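Local coordinates for protein SalCYP (Salinispora tropica, PDB 7ABA) that belongs to the cytochrome P450 family and holds a heme c in a fold richer in helix than in strand, at residues E139-D144 / V393-I398; N126-I131 / W371-P376; L58-G63 / N323-V328; G20-F25 / A46-R51. All coordinates share one frame; numbering follows the deposited sequence.

How the contacts relate
Contact 4 comes first along the chain and closes before the others open; contacts 1, 2 and 3 then interleave, each tying an early segment to the C-terminal third. Contacts 1 and 2, centres about 15 Å apart, meet at Trp-371 of contact 2, whose ring packs on Val-140, Phe-142 and Ile-398; helix 357-374 leads to strand 397-399. Contacts 3 and 4, centres about 18 Å apart, touch at Ala-46: contact 4 includes edge strand 46-49, and contact 3 begins at the end of its neighbour 55-58. Contacts 2 and 4 lie on opposite sides of the chain's centre, about 46 Å between centres, so one pair belongs to the helical side and the other to the sheet side of the P450 fold.

Contact 1: E139-D144 / V393-I398; sequences EVSFSD and VYDLRI
Strands 139-141 and 397-399 pair as a two-stranded antiparallel sheet, in which Val-140 and Ile-398 form the hydrogen-bonded pair (N to O 3.1 Å in both directions) and Ser-141 and Arg-397 the non-hydrogen-bonded one. The pairing runs on into the first turn of helix 142-159, where Phe-142 N donates almost straight to Leu-396 O at 2.7 Å. On the face carrying Ser-141 and Arg-397 lies a salt-bridge network. Arg-397, its chain bent at chi2 (-63°), gives NH1 to Glu-139 OE2 at 2.9 Å, meeting that oxygen from above the carboxylate plane, and NE to Asp-395 OD2; both acids lie at the edge of the guanidinium, which fixes its rotation. The other oxygen of Asp-395, OD1, accepts from Ser-141 OG. Val-140 and Ile-398 point to the opposite face, against Trp-371 of helix 357-374. Leu-396 lies alongside Phe-142, with CD2 3.8 Å from Phe-142 CB. A water bridges the start of the helix and the loop before strand 397-399, accepting from Ser-143 N and Leu-396 N and donating to Ser-141 OG. Ser-143 OG donates at the edge of the Tyr-394 ring to its OH, 2.7 Å away, and that OH is hydrogen-bonded to Asn-254 OD1.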
# COMPACT_ATOMS: atom_id res chain seq x y z
N GLU A 139 14.21 -24.14 -2.91
CA GLU A 139 14.06 -22.89 -3.65
C GLU A 139 12.58 -22.59 -3.83
O GLU A 139 11.75 -23.50 -3.87
CB GLU A 139 14.75 -22.97 -5.02
CG GLU A 139 14.63 -21.69 -5.84
CD GLU A 139 15.51 -21.67 -7.08
OE1 GLU A 139 16.15 -22.71 -7.39
OE2 GLU A 139 15.57 -20.61 -7.75
N VAL A 140 12.27 -21.30 -3.93
CA VAL A 140 10.92 -20.86 -4.26
C VAL A 140 11.00 -19.48 -4.89
O VAL A 140 11.91 -18.70 -4.58
CB VAL A 140 10.00 -20.88 -3.01
CG1 VAL A 140 10.37 -19.77 -2.04
CG2 VAL A 140 8.52 -20.79 -3.42
N SER A 141 10.06 -19.19 -5.77
CA SER A 141 9.82 -17.82 -6.20
C SER A 141 8.89 -17.23 -5.15
O SER A 141 7.70 -17.52 -5.12
CB SER A 141 9.23 -17.78 -7.60
OG SER A 141 8.93 -16.44 -7.97
N PHE A 142 9.46 -16.41 -4.27
CA PHE A 142 8.80 -16.10 -3.01
C PHE A 142 7.41 -15.51 -3.23
O PHE A 142 6.44 -15.93 -2.59
CB PHE A 142 9.66 -15.14 -2.18
CG PHE A 142 9.04 -14.78 -0.86
CD1 PHE A 142 9.20 -15.60 0.24
CD2 PHE A 142 8.30 -13.61 -0.73
CE1 PHE A 142 8.62 -15.27 1.45
CE2 PHE A 142 7.72 -13.28 0.48
CZ PHE A 142 7.88 -14.10 1.57
N SER A 143 7.29 -14.53 -4.12
CA SER A 143 6.00 -13.85 -4.24
C SER A 143 5.05 -14.60 -5.16
O SER A 143 3.87 -14.74 -4.84
CB SER A 143 6.21 -12.42 -4.71
OG SER A 143 6.77 -11.67 -3.66
N ASP A 144 5.54 -15.12 -6.29
CA ASP A 144 4.67 -15.81 -7.24
C ASP A 144 4.07 -17.08 -6.64
O ASP A 144 2.88 -17.37 -6.83
CB ASP A 144 5.44 -16.15 -8.51
CG ASP A 144 5.77 -14.93 -9.35
OD1 ASP A 144 5.23 -13.84 -9.09
OD2 ASP A 144 6.59 -15.06 -10.28
N VAL A 393 6.80 -5.82 -11.61
CA VAL A 393 7.13 -7.19 -11.97
C VAL A 393 8.53 -7.51 -11.48
O VAL A 393 9.50 -6.85 -11.86
CB VAL A 393 7.02 -7.40 -13.49
CG1 VAL A 393 7.44 -8.82 -13.87
CG2 VAL A 393 5.62 -7.12 -13.97
N TYR A 394 8.64 -8.52 -10.63
CA TYR A 394 9.93 -9.01 -10.17
C TYR A 394 9.79 -10.49 -9.89
O TYR A 394 8.68 -11.03 -9.85
CB TYR A 394 10.39 -8.26 -8.91
CG TYR A 394 9.48 -8.46 -7.73
CD1 TYR A 394 9.67 -9.53 -6.87
CD2 TYR A 394 8.40 -7.61 -7.49
CE1 TYR A 394 8.84 -9.74 -5.80
CE2 TYR A 394 7.55 -7.81 -6.41
CZ TYR A 394 7.78 -8.89 -5.57
OH TYR A 394 6.96 -9.11 -4.49
N ASP A 395 10.93 -11.16 -9.69
CA ASP A 395 10.96 -12.58 -9.33
C ASP A 395 11.98 -12.75 -8.21
O ASP A 395 13.19 -12.77 -8.47
CB ASP A 395 11.30 -13.44 -10.54
CG ASP A 395 11.29 -14.93 -10.24
OD1 ASP A 395 10.87 -15.32 -9.12
OD2 ASP A 395 11.71 -15.72 -11.12
N LEU A 396 11.50 -12.89 -6.98
CA LEU A 396 12.36 -13.04 -5.81
C LEU A 396 12.63 -14.53 -5.59
O LEU A 396 11.77 -15.25 -5.08
CB LEU A 396 11.73 -12.41 -4.58
CG LEU A 396 12.50 -12.59 -3.27
CD1 LEU A 396 13.93 -12.02 -3.34
CD2 LEU A 396 11.72 -11.94 -2.14
N ARG A 397 13.82 -14.98 -5.95
CA ARG A 397 14.23 -16.36 -5.73
C ARG A 397 14.95 -16.44 -4.39
O ARG A 397 15.87 -15.67 -4.12
CB ARG A 397 15.15 -16.85 -6.85
CG ARG A 397 14.50 -16.94 -8.22
CD ARG A 397 13.38 -17.96 -8.25
NE ARG A 397 12.83 -18.12 -9.60
CZ ARG A 397 12.98 -19.20 -10.36
NH1 ARG A 397 13.66 -20.25 -9.93
NH2 ARG A 397 12.43 -19.23 -11.57
N ILE A 398 14.51 -17.37 -3.54
CA ILE A 398 15.16 -17.66 -2.27
C ILE A 398 15.56 -19.12 -2.30
O ILE A 398 14.79 -19.97 -2.76
CB ILE A 398 14.25 -17.38 -1.05
CG1 ILE A 398 13.65 -15.96 -1.10
CG2 ILE A 398 15.01 -17.60 0.24
CD1 ILE A 398 14.64 -14.85 -1.01
O HOH W 1 8.66 -13.86 -6.67
O HOH W 2 6.79 -11.93 -8.02
O HOH W 3 7.40 -12.78 -11.61

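Contact 2: N126-I131 / W371-P376; sequences NARRRI and WHELIP
Ile-131 is the hub where helix 113-132 meets the C-terminal end of helix 357-374, a purely apolar helix-to-helix packing at its centre. Its two branches do different work. CD1 reaches the backbone of Trp-371, 3.6 Å from Trp-371 N, and comes obliquely to the indole at CE3. CG2 sits against two methyls, Leu-374 CD1 and Ile-375 CD1, each 3.8 Å away. The split follows from the first torsion: CG1 lies beside the backbone N (chi1 -63°), which sends CD1 toward Trp-371 and leaves CG2 for the residues at the helix end. Ile-375 CD1 also rests over one face of the Trp-371 ring, toward its rim, so it touches both Ile-131 CG2 and the indole.

At the exposed margin, Glu-373 is modelled in two conformers, and its approach to Arg-128, beyond a salt bridge in any case, is doubtful; Arg-128 NH2 is salt-bridged to Glu-370.

Behind these, in the last turn of helix 357-374, Ile-375 N donates to Trp-371 O at 2.7 Å, and Ile-375 is the first residue to leave helical geometry. Farther out, the indole of Trp-371 meets Phe-142 and Tyr-378 edge-to-face. Helix 142-159 packs along another side of helix 113-132, through Tyr-150 on Ala-127, while Ile-260 of helix 250-265 touches Trp-371.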
# COMPACT_ATOMS: atom_id res chain seq x y z
N ASN A 126 -2.49 -21.42 7.04
CA ASN A 126 -2.25 -21.16 5.63
C ASN A 126 -0.75 -21.06 5.33
O ASN A 126 -0.23 -21.78 4.47
CB ASN A 126 -3.02 -19.88 5.25
CG ASN A 126 -2.84 -19.45 3.82
OD1 ASN A 126 -2.31 -20.18 2.98
ND2 ASN A 126 -3.32 -18.25 3.52
N ALA A 127 -0.04 -20.21 6.07
CA ALA A 127 1.40 -20.09 5.87
C ALA A 127 2.10 -21.44 6.05
O ALA A 127 2.91 -21.85 5.21
CB ALA A 127 2.00 -19.06 6.83
N ARG A 128 1.79 -22.13 7.14
CA ARG A 128 2.48 -23.38 7.45
C ARG A 128 2.21 -24.44 6.39
O ARG A 128 3.13 -25.15 5.96
CB ARG A 128 2.04 -23.87 8.83
CG ARG A 128 2.74 -25.12 9.32
CD ARG A 128 2.43 -25.35 10.81
NE ARG A 128 3.20 -24.44 11.67
CZ ARG A 128 2.77 -23.95 12.83
NH1 ARG A 128 1.56 -24.24 13.30
NH2 ARG A 128 3.56 -23.14 13.52
N ARG A 129 0.95 -24.56 5.96
CA ARG A 129 0.59 -25.48 4.89
C ARG A 129 1.40 -25.19 3.62
O ARG A 129 1.99 -26.10 3.01
CB ARG A 129 -0.91 -25.37 4.60
CG ARG A 129 -1.48 -26.40 3.65
CD ARG A 129 -2.93 -26.05 3.26
NE ARG A 129 -2.98 -25.02 2.23
CZ ARG A 129 -3.58 -23.84 2.33
NH1 ARG A 129 -4.25 -23.48 3.42
NH2 ARG A 129 -3.54 -23.00 1.30
N ARG A 130 1.44 -23.93 3.22
CA ARG A 130 2.08 -23.57 1.96
C ARG A 130 3.60 -23.75 2.02
O ARG A 130 4.20 -24.29 1.09
CB ARG A 130 1.73 -22.14 1.59
CG ARG A 130 0.28 -21.95 1.22
CD ARG A 130 -0.03 -20.53 0.82
NE ARG A 130 -1.39 -20.43 0.30
CZ ARG A 130 -1.75 -20.74 -0.94
NH1 ARG A 130 -0.84 -21.16 -1.81
NH2 ARG A 130 -3.02 -20.65 -1.30
N ILE A 131 4.23 -23.29 3.11
CA ILE A 131 5.68 -23.41 3.22
C ILE A 131 6.10 -24.87 3.33
O ILE A 131 7.10 -25.30 2.73
CB ILE A 131 6.20 -22.59 4.41
CG1 ILE A 131 5.91 -21.11 4.19
CG2 ILE A 131 7.72 -22.78 4.56
CD1 ILE A 131 5.99 -20.27 5.44
N TRP A 371 7.76 -18.96 8.34
CA TRP A 371 8.91 -19.14 7.47
C TRP A 371 10.14 -19.57 8.27
O TRP A 371 10.82 -20.55 7.92
CB TRP A 371 9.20 -17.85 6.69
CG TRP A 371 10.36 -17.99 5.76
CD1 TRP A 371 11.69 -17.87 6.06
CD2 TRP A 371 10.30 -18.31 4.37
NE1 TRP A 371 12.45 -18.10 4.95
CE2 TRP A 371 11.62 -18.37 3.89
CE3 TRP A 371 9.26 -18.55 3.47
CZ2 TRP A 371 11.92 -18.65 2.57
CZ3 TRP A 371 9.56 -18.82 2.16
CH2 TRP A 371 10.88 -18.87 1.72
N HIS A 372 10.44 -18.86 9.36
CA HIS A 372 11.65 -19.15 10.12
C HIS A 372 11.55 -20.42 10.96
O HIS A 372 12.58 -20.97 11.35
CB HIS A 372 12.02 -17.95 10.98
CG HIS A 372 12.54 -16.81 10.17
ND1 HIS A 372 11.72 -15.91 9.53
CD2 HIS A 372 13.81 -16.45 9.84
CE1 HIS A 372 12.45 -15.03 8.86
NE2 HIS A 372 13.72 -15.34 9.04
N GLU A 373 10.34 -20.92 11.22
CA GLU A 373 10.22 -22.22 11.88
C GLU A 373 10.66 -23.34 10.94
O GLU A 373 11.29 -24.31 11.39
CB GLU A 373 8.77 -22.45 12.34
CG GLU A 373 8.59 -23.69 13.22
CD GLU A 373 8.06 -24.90 12.46
OE1 GLU A 373 7.20 -24.72 11.57
OE2 GLU A 373 8.50 -26.03 12.76
N LEU A 374 10.35 -23.22 9.65
CA LEU A 374 10.64 -24.28 8.70
C LEU A 374 11.88 -24.04 7.87
O LEU A 374 12.50 -25.00 7.40
CB LEU A 374 9.44 -24.47 7.76
CG LEU A 374 8.22 -25.13 8.40
CD1 LEU A 374 6.99 -24.99 7.51
CD2 LEU A 374 8.50 -26.60 8.68
N ILE A 375 12.23 -22.78 7.65
CA ILE A 375 13.37 -22.38 6.83
C ILE A 375 14.17 -21.35 7.61
O ILE A 375 14.12 -20.15 7.28
CB ILE A 375 12.92 -21.84 5.46
CG1 ILE A 375 12.03 -22.87 4.76
CG2 ILE A 375 14.12 -21.49 4.60
CD1 ILE A 375 11.38 -22.36 3.50
N PRO A 376 14.90 -21.75 8.65
CA PRO A 376 15.58 -20.76 9.50
C PRO A 376 16.74 -20.07 8.80
O PRO A 376 17.07 -18.93 9.15
CB PRO A 376 16.06 -21.60 10.69
CG PRO A 376 16.15 -23.01 10.16
CD PRO A 376 15.03 -23.12 9.18

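Contact 3: L58-G63 / N323-V328; sequences LSTYEG and NYDPAV
One hydrogen bond crosses between the start of helix 61-68 and the loop 323-328: Tyr-61 N donates to Asp-325 OD2 at 2.8 Å, nearly straight (167°) and on the anti lone pair. The same oxygen takes a second bond from a water that also accepts from Glu-62 N, so Asp-325 serves two backbone N-H groups of the first helical turn, one through the water. Its negative charge there probably suits the positive end of the helix dipole. Thr-60 supplies the N-cap itself, its OG1 accepting from Gly-63 N at 3.0 Å.

Asp-325 OD1 turns back to accept from Ala-327 N, an Asx turn; Val-328 N in turn donates to Asp-325 O, which closes the loop with Val-328 beside Tyr-61.

The apolar part is a CH-pi contact. With its CG opposite the backbone N (chi1 178°), Tyr-61 presents one ring face to Val-328 CG1, which sits over the centre, 4.3 Å from the centroid, while Val-328 CG2 approaches Tyr-61 CD1 at 3.8 Å.

Tyr-61 OH is hydrogen-bonded to Pro-343 O in the long loop before helix 357-374. The contact sits where strand 55-58 of the mixed sheet gives way to helix 61-68.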
# COMPACT_ATOMS: atom_id res chain seq x y z
N LEU A 58 4.94 16.79 -1.89
CA LEU A 58 5.36 17.16 -0.55
C LEU A 58 6.47 16.22 -0.09
O LEU A 58 6.51 15.04 -0.46
CB LEU A 58 4.19 17.11 0.42
CG LEU A 58 3.01 18.00 0.02
CD1 LEU A 58 2.00 18.06 1.15
CD2 LEU A 58 3.46 19.41 -0.35
N SER A 59 7.37 16.75 0.73
CA SER A 59 8.60 16.04 1.00
C SER A 59 8.98 15.93 2.48
O SER A 59 10.04 15.36 2.77
CB SER A 59 9.74 16.69 0.24
OG SER A 59 10.10 17.96 0.76
N THR A 60 8.15 16.40 3.40
CA THR A 60 8.44 16.25 4.82
C THR A 60 7.35 15.44 5.51
O THR A 60 6.20 15.40 5.07
CB THR A 60 8.58 17.60 5.53
OG1 THR A 60 7.31 18.26 5.57
CG2 THR A 60 9.62 18.46 4.83
N TYR A 61 7.73 14.79 6.61
CA TYR A 61 6.77 14.05 7.42
C TYR A 61 5.67 14.97 7.93
O TYR A 61 4.48 14.66 7.83
CB TYR A 61 7.50 13.37 8.57
CG TYR A 61 6.64 12.59 9.54
CD1 TYR A 61 6.06 13.20 10.64
CD2 TYR A 61 6.44 11.22 9.38
CE1 TYR A 61 5.30 12.50 11.54
CE2 TYR A 61 5.67 10.50 10.28
CZ TYR A 61 5.11 11.15 11.36
OH TYR A 61 4.35 10.44 12.27
N GLU A 62 6.06 16.12 8.47
CA GLU A 62 5.08 17.05 9.03
C GLU A 62 4.10 17.52 7.96
O GLU A 62 2.88 17.53 8.18
CB GLU A 62 5.80 18.25 9.66
CG GLU A 62 4.90 19.41 10.08
CD GLU A 62 5.69 20.67 10.38
OE1 GLU A 62 6.53 20.65 11.31
OE2 GLU A 62 5.48 21.69 9.68
N GLY A 63 4.61 17.91 6.79
CA GLY A 63 3.74 18.40 5.74
C GLY A 63 2.85 17.33 5.16
O GLY A 63 1.68 17.57 4.86
N ASN A 323 8.39 8.71 5.56
CA ASN A 323 8.96 7.70 6.45
C ASN A 323 10.48 7.70 6.44
O ASN A 323 11.08 6.88 7.15
CB ASN A 323 8.42 6.31 6.08
CG ASN A 323 7.00 6.10 6.56
OD1 ASN A 323 6.50 6.84 7.41
ND2 ASN A 323 6.35 5.06 6.04
N TYR A 324 11.12 8.59 5.68
CA TYR A 324 12.56 8.75 5.70
C TYR A 324 12.99 10.14 6.15
O TYR A 324 14.17 10.50 6.02
CB TYR A 324 13.13 8.46 4.30
CG TYR A 324 13.34 6.99 4.02
CD1 TYR A 324 12.27 6.12 3.92
CD2 TYR A 324 14.63 6.49 3.83
CE1 TYR A 324 12.47 4.78 3.65
CE2 TYR A 324 14.83 5.16 3.56
CZ TYR A 324 13.76 4.31 3.47
OH TYR A 324 13.96 2.98 3.20
N ASP A 325 12.06 10.93 6.69
CA ASP A 325 12.36 12.29 7.12
C ASP A 325 13.34 12.24 8.28
O ASP A 325 13.00 11.71 9.35
CB ASP A 325 11.08 13.01 7.52
CG ASP A 325 11.28 14.50 7.74
OD1 ASP A 325 12.39 14.91 8.15
OD2 ASP A 325 10.33 15.26 7.50
N PRO A 326 14.56 12.76 8.14
CA PRO A 326 15.56 12.59 9.21
C PRO A 326 15.26 13.40 10.45
O PRO A 326 15.86 13.13 11.50
CB PRO A 326 16.87 13.03 8.55
CG PRO A 326 16.44 14.02 7.51
CD PRO A 326 15.11 13.52 7.00
N ALA A 327 14.37 14.39 10.37
CA ALA A 327 13.93 15.10 11.56
C ALA A 327 13.08 14.22 12.46
O ALA A 327 12.95 14.52 13.66
CB ALA A 327 13.14 16.35 11.18
N VAL A 328 12.51 13.15 11.92
CA VAL A 328 11.67 12.24 12.67
C VAL A 328 12.33 10.88 12.84
O VAL A 328 12.20 10.25 13.90
CB VAL A 328 10.29 12.10 11.98
CG1 VAL A 328 9.40 11.13 12.72
CG2 VAL A 328 9.62 13.47 11.86
O HOH W 4 8.86 16.84 9.19

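Contact 4: G20-F25 / A46-R51; sequences GDSVEF and AFHSSR
Phe-25 and Phe-47 form a T-shaped pair: the edge of Phe-47 points at one face of Phe-25, with planes 86° apart and centroids 5.2 Å apart. Phe-47 CE1 and CZ do the touching, while Ser-49 CB comes to the edge of the Phe-25 ring. Val-23 CG2 approaches Phe-47 obliquely, 3.9 Å from its CD1. The His-48 imidazole is met at its edge, where ND1 and Ser-22 OG share a hydrogen bond; the modelled 2.5 Å is too short to be taken literally.

Backbone bonds join the segments around a single bridge between Val-23 and Ser-49: Val-23 N donates to His-48 O, and Ser-50 N to Val-23 O, both at 2.9 Å. Ser-49 OG does double duty. It donates to Phe-25 O at 2.7 Å, on a lone pair in the carbonyl plane, and accepts from Arg-51 N, making an ST turn. Ser-50 OG, held between its backbone N and carbonyl carbon (chi1 52°), donates to Glu-24 OE2 at 2.6 Å on the anti side, tilted out of the carboxylate plane. Glu-24 is the centre of an inverse gamma turn, which bends the chain between Val-23 and Phe-25.

The loop 20-25 thus crosses at the edge of strand 46-49, touching it through one bridge; this is an outermost strand of the mixed sheet, whose other side pairs with strand 55-58, and Val-37 of helix 31-41 packs on both phenylalanines.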
# COMPACT_ATOMS: atom_id res chain seq x y z
N GLY A 20 12.13 26.90 -5.76
CA GLY A 20 12.59 25.94 -6.75
C GLY A 20 11.93 25.92 -8.12
O GLY A 20 10.72 26.13 -8.24
N ASP A 21 12.73 25.65 -9.15
CA ASP A 21 12.21 25.38 -10.48
C ASP A 21 11.50 24.03 -10.51
O ASP A 21 11.78 23.13 -9.71
CB ASP A 21 13.34 25.36 -11.52
CG ASP A 21 13.63 26.73 -12.11
OD1 ASP A 21 13.02 27.74 -11.68
OD2 ASP A 21 14.48 26.81 -13.03
N SER A 22 10.58 23.88 -11.46
CA SER A 22 9.98 22.57 -11.68
C SER A 22 11.02 21.63 -12.27
O SER A 22 12.00 22.05 -12.90
CB SER A 22 8.78 22.66 -12.63
OG SER A 22 7.76 23.47 -12.11
N VAL A 23 10.82 20.33 -12.06
CA VAL A 23 11.65 19.30 -12.67
C VAL A 23 10.75 18.35 -13.45
O VAL A 23 9.57 18.17 -13.13
CB VAL A 23 12.47 18.53 -11.60
CG1 VAL A 23 13.54 19.42 -11.01
CG2 VAL A 23 11.55 18.00 -10.52
N GLU A 24 11.33 17.73 -14.47
CA GLU A 24 10.60 16.75 -15.28
C GLU A 24 10.66 15.40 -14.58
O GLU A 24 11.38 14.48 -14.98
CB GLU A 24 11.18 16.68 -16.69
CG GLU A 24 10.78 17.84 -17.56
CD GLU A 24 9.34 17.71 -18.05
OE1 GLU A 24 9.00 16.64 -18.61
OE2 GLU A 24 8.56 18.66 -17.85
N PHE A 25 9.87 15.29 -13.51
CA PHE A 25 9.92 14.14 -12.62
C PHE A 25 8.75 13.19 -12.88
O PHE A 25 7.58 13.60 -12.85
CB PHE A 25 9.90 14.58 -11.16
CG PHE A 25 9.79 13.44 -10.18
CD1 PHE A 25 10.87 12.59 -9.95
CD2 PHE A 25 8.61 13.20 -9.50
CE1 PHE A 25 10.78 11.54 -9.05
CE2 PHE A 25 8.51 12.16 -8.59
CZ PHE A 25 9.60 11.32 -8.37
N ALA A 46 8.64 20.89 -0.35
CA ALA A 46 8.02 20.36 -1.56
C ALA A 46 8.90 20.63 -2.78
O ALA A 46 9.75 21.51 -2.77
CB ALA A 46 6.63 20.97 -1.79
N PHE A 47 8.65 19.85 -3.82
CA PHE A 47 9.17 20.16 -5.15
C PHE A 47 8.05 19.97 -6.15
O PHE A 47 7.04 19.32 -5.87
CB PHE A 47 10.42 19.33 -5.51
CG PHE A 47 10.15 17.87 -5.78
CD1 PHE A 47 9.81 17.44 -7.06
CD2 PHE A 47 10.32 16.92 -4.79
CE1 PHE A 47 9.60 16.10 -7.32
CE2 PHE A 47 10.11 15.57 -5.04
CZ PHE A 47 9.75 15.16 -6.31
N HIS A 48 8.21 20.55 -7.33
CA HIS A 48 7.17 20.56 -8.34
C HIS A 48 7.65 19.85 -9.60
O HIS A 48 8.78 20.08 -10.06
CB HIS A 48 6.73 21.99 -8.67
CG HIS A 48 5.60 22.06 -9.65
ND1 HIS A 48 5.80 22.36 -10.98
CD2 HIS A 48 4.27 21.86 -9.50
CE1 HIS A 48 4.64 22.34 -11.61
NE2 HIS A 48 3.69 22.04 -10.73
N SER A 49 6.79 19.00 -10.14
CA SER A 49 7.07 18.31 -11.39
C SER A 49 6.27 18.93 -12.53
O SER A 49 5.05 19.07 -12.44
CB SER A 49 6.74 16.82 -11.30
OG SER A 49 7.00 16.21 -12.56
N SER A 50 6.97 19.27 -13.61
CA SER A 50 6.33 19.79 -14.81
C SER A 50 5.91 18.68 -15.77
O SER A 50 5.34 18.98 -16.82
CB SER A 50 7.28 20.75 -15.52
OG SER A 50 8.54 20.14 -15.73
N ARG A 51 6.19 17.42 -15.43
CA ARG A 51 5.94 16.33 -16.36
C ARG A 51 4.44 16.08 -16.51
O ARG A 51 3.69 16.07 -15.53
CB ARG A 51 6.64 15.06 -15.89
CG ARG A 51 6.85 14.04 -16.99
CD ARG A 51 8.05 13.17 -16.71
NE ARG A 51 8.18 12.11 -17.71
CZ ARG A 51 7.47 10.98 -17.70
NH1 ARG A 51 6.56 10.77 -16.75
NH2 ARG A 51 7.65 10.07 -18.65
O HOH W 5 10.53 22.25 -7.81
O HOH W 6 10.79 21.49 -15.91
O HOH W 7 5.11 11.87 -14.45